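Local coordinates for tryptophanyl-tRNA synthetase (Mycoplasma pneumoniae, PDB 2YY5), which probably joins tryptophan to its cognate tRNA at the expense of ATP, as a homodimeric class I aminoacyl-tRNA synthetase, at residues T9-S14 / F62-T67. The protein carries 1 engineered substitution. Numbering follows the deposited sequence.
Sequences TGIQAS and FDLVRT. With WSA (5'-O-[(L-tryptophylamino)sulfonyl]adenosine), chain J.
The end of strand 6-11, where the first strand of the class I nucleotide-binding fold runs into the loop that begins the predicted 'HIGH' region, packs on helix 54-71 through Leu64, which meets Ile11 and Ala13. The CG of Leu64 lies anti to the backbone N (chi1 -174°), which directs the branch toward the strand end. Leu64 CD2 does most of the touching: it is 3.4 Å from Ile11 O, 3.9 Å from Ile11 CG2 and 3.9 Å from Ala13 CB. The other branch, CD1, reaches the same Ile11 methyl at 4.0 Å, so CG2 of Ile11 faces the fork of the leucine. The methyl-to-methyl pairs are apolar, Ile11 O is a plain van der Waals neighbour, and the area buried, 150 Å², is small. In this parallel alpha/beta core, strand 37-42 adjoins strand 6-11, and its Val42 touches both Leu64 and Ala13.

The bound tryptophanyl-sulfamoyl adenosine lies alongside the strand and its end, on the side opposite the helix. The side chains of Ile11 and Ala13 start toward the helix and that of Gln12 away from it. Gln12 donates a hydrogen bond from its backbone N to O1S of this reaction-intermediate analogue (2.9 Å, 156° at the hydrogen). Gly10 O approaches the indole atom CE3 at 3.1 Å. On the helix, Arg66 NH1 forms a 2.9 Å salt bridge with Asp63 OD1, 15° out of the guanidinium plane, and Phe62 CE1 lies over one face, offset toward its rim.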
loop_
_atom_site.group_PDB
_atom_site.type_symbol
_atom_site.label_atom_id
_atom_site.label_comp_id
_atom_site.label_asym_id
_atom_site.label_seq_id
_atom_site.Cartn_x
_atom_site.Cartn_y
_atom_site.Cartn_z
ATOM N N THR B 9 -8.138 4.160 -17.670
ATOM C CA THR B 9 -6.717 4.193 -17.992
ATOM C C THR B 9 -6.030 5.258 -17.161
ATOM O O THR B 9 -6.643 6.266 -16.783
ATOM C CB THR B 9 -6.442 4.464 -19.507
ATOM O OG1 THR B 9 -5.069 4.169 -19.790
ATOM C CG2 THR B 9 -6.715 5.918 -19.887
ATOM N N GLY B 10 -4.760 5.014 -16.859
ATOM C CA GLY B 10 -3.998 5.957 -16.072
ATOM C C GLY B 10 -2.720 6.359 -16.777
ATOM O O GLY B 10 -2.099 5.552 -17.471
ATOM N N ILE B 11 -2.332 7.617 -16.606
ATOM C CA ILE B 11 -1.112 8.124 -17.218
ATOM C C ILE B 11 -0.251 8.782 -16.155
ATOM O O ILE B 11 -0.729 9.606 -15.371
ATOM C CB ILE B 11 -1.412 9.168 -18.316
ATOM C CG1 ILE B 11 -2.282 8.542 -19.414
ATOM C CG2 ILE B 11 -0.106 9.678 -18.914
ATOM C CD1 ILE B 11 -2.897 9.555 -20.364
ATOM N N GLN B 12 1.021 8.401 -16.124
ATOM C CA GLN B 12 1.968 8.968 -15.174
ATOM C C GLN B 12 2.421 10.317 -15.732
ATOM O O GLN B 12 2.648 10.452 -16.939
ATOM C CB GLN B 12 3.175 8.039 -15.011
ATOM C CG GLN B 12 3.239 7.303 -13.683
ATOM C CD GLN B 12 4.423 6.343 -13.597
ATOM O OE1 GLN B 12 4.450 5.304 -14.265
ATOM N NE2 GLN B 12 5.412 6.696 -12.777
ATOM N N ALA B 13 2.536 11.319 -14.866
ATOM C CA ALA B 13 2.971 12.638 -15.312
ATOM C C ALA B 13 4.495 12.666 -15.368
ATOM O O ALA B 13 5.165 11.945 -14.625
ATOM C CB ALA B 13 2.448 13.725 -14.367
ATOM N N SER B 14 5.030 13.507 -16.249
ATOM C CA SER B 14 6.465 13.628 -16.426
ATOM C C SER B 14 6.799 14.635 -17.520
ATOM O O SER B 14 6.160 14.657 -18.579
ATOM C CB SER B 14 7.058 12.267 -16.802
ATOM O OG SER B 14 8.391 12.401 -17.252
ATOM N N PHE B 62 0.141 18.990 -12.896
ATOM C CA PHE B 62 -0.550 20.121 -13.493
ATOM C C PHE B 62 -0.352 20.083 -15.014
ATOM O O PHE B 62 -1.309 20.170 -15.783
ATOM C CB PHE B 62 0.011 21.424 -12.894
ATOM C CG PHE B 62 -0.277 22.661 -13.710
ATOM C CD1 PHE B 62 0.752 23.329 -14.364
ATOM C CD2 PHE B 62 -1.569 23.170 -13.807
ATOM C CE1 PHE B 62 0.501 24.491 -15.102
ATOM C CE2 PHE B 62 -1.832 24.329 -14.540
ATOM C CZ PHE B 62 -0.792 24.991 -15.187
ATOM N N ASP B 63 0.895 19.941 -15.440
ATOM C CA ASP B 63 1.209 19.904 -16.860
ATOM C C ASP B 63 0.512 18.778 -17.636
ATOM O O ASP B 63 0.162 18.953 -18.806
ATOM C CB ASP B 63 2.725 19.805 -17.065
ATOM C CG ASP B 63 3.451 21.102 -16.738
ATOM O OD1 ASP B 63 2.862 22.187 -16.943
ATOM O OD2 ASP B 63 4.619 21.037 -16.292
ATOM N N LEU B 64 0.316 17.624 -17.000
ATOM C CA LEU B 64 -0.346 16.515 -17.678
ATOM C C LEU B 64 -1.820 16.829 -17.922
ATOM O O LEU B 64 -2.337 16.565 -19.002
ATOM C CB LEU B 64 -0.227 15.221 -16.866
ATOM C CG LEU B 64 -0.748 13.944 -17.542
ATOM C CD1 LEU B 64 0.054 13.641 -18.800
ATOM C CD2 LEU B 64 -0.637 12.793 -16.581
ATOM N N VAL B 65 -2.492 17.394 -16.920
ATOM C CA VAL B 65 -3.898 17.728 -17.067
ATOM C C VAL B 65 -4.087 18.697 -18.217
ATOM O O VAL B 65 -5.034 18.567 -18.991
ATOM C CB VAL B 65 -4.489 18.346 -15.784
ATOM C CG1 VAL B 65 -5.912 18.806 -16.039
ATOM C CG2 VAL B 65 -4.494 17.314 -14.672
ATOM N N ARG B 66 -3.193 19.671 -18.335
ATOM C CA ARG B 66 -3.294 20.622 -19.429
ATOM C C ARG B 66 -3.096 19.932 -20.780
ATOM O O ARG B 66 -3.809 20.223 -21.740
ATOM C CB ARG B 66 -2.280 21.749 -19.257
ATOM C CG ARG B 66 -2.718 22.815 -18.260
ATOM C CD ARG B 66 -1.884 24.066 -18.420
ATOM N NE ARG B 66 -0.456 23.780 -18.322
ATOM C CZ ARG B 66 0.500 24.637 -18.658
ATOM N NH1 ARG B 66 1.776 24.293 -18.536
ATOM N NH2 ARG B 66 0.180 25.839 -19.124
ATOM N N THR B 67 -2.136 19.015 -20.859
ATOM C CA THR B 67 -1.897 18.297 -22.104
ATOM C C THR B 67 -3.135 17.495 -22.514
ATOM O O THR B 67 -3.557 17.533 -23.671
ATOM C CB THR B 67 -0.701 17.330 -21.979
ATOM O OG1 THR B 67 0.505 18.078 -21.779
ATOM C CG2 THR B 67 -0.560 16.492 -23.240
HETATM C CD2 WSA J . -2.221 2.670 -15.523
HETATM C CE3 WSA J . -2.624 2.604 -16.852
HETATM C CZ3 WSA J . -3.838 2.008 -17.170
HETATM C CH2 WSA J . -4.642 1.481 -16.163
HETATM C CZ2 WSA J . -4.235 1.548 -14.836
HETATM C CE2 WSA J . -3.021 2.145 -14.518
HETATM N N11 WSA J . -2.402 2.365 -13.360
HETATM C CD1 WSA J . -1.257 3.003 -13.584
HETATM C CG WSA J . -1.107 3.211 -14.890
HETATM C CB WSA J . 0.065 3.928 -15.558
HETATM C CA WSA J . 0.827 2.999 -16.506
HETATM N NH3 WSA J . 1.320 1.819 -15.784
HETATM C C WSA J . 2.008 3.766 -17.105
HETATM O O WSA J . 3.022 3.955 -16.441
HETATM N NS WSA J . 1.875 4.210 -18.350
HETATM S S WSA J . 2.930 5.421 -18.634
HETATM O O1S WSA J . 2.675 6.557 -17.689
HETATM O O2S WSA J . 4.336 4.939 -18.432
HETATM O "O5'" WSA J . 2.711 5.828 -19.990
HETATM C "C5'" WSA J . 1.380 6.171 -20.391
HETATM C "C4'" WSA J . 0.837 5.342 -21.559
HETATM O "O4'" WSA J . 1.720 5.455 -22.689
HETATM C "C3'" WSA J . 0.707 3.848 -21.253
HETATM O "O3'" WSA J . -0.483 3.334 -21.860
HETATM C "C2'" WSA J . 1.934 3.276 -21.960
HETATM O "O2'" WSA J . 1.695 1.910 -22.311
HETATM C "C1'" WSA J . 1.895 4.134 -23.222
HETATM N N9 WSA J . 3.194 4.053 -23.934
HETATM C C8 WSA J . 4.382 4.278 -23.377
HETATM N N7 WSA J . 5.335 4.181 -24.301
HETATM C C5 WSA J . 4.746 3.891 -25.460
HETATM C C4 WSA J . 3.382 3.800 -25.221
HETATM N N3 WSA J . 2.558 3.510 -26.243
HETATM C C2 WSA J . 3.036 3.318 -27.460
HETATM N N1 WSA J . 4.329 3.400 -27.719
HETATM C C6 WSA J . 5.210 3.685 -26.748
HETATM N N6 WSA J . 6.512 3.783 -27.015
#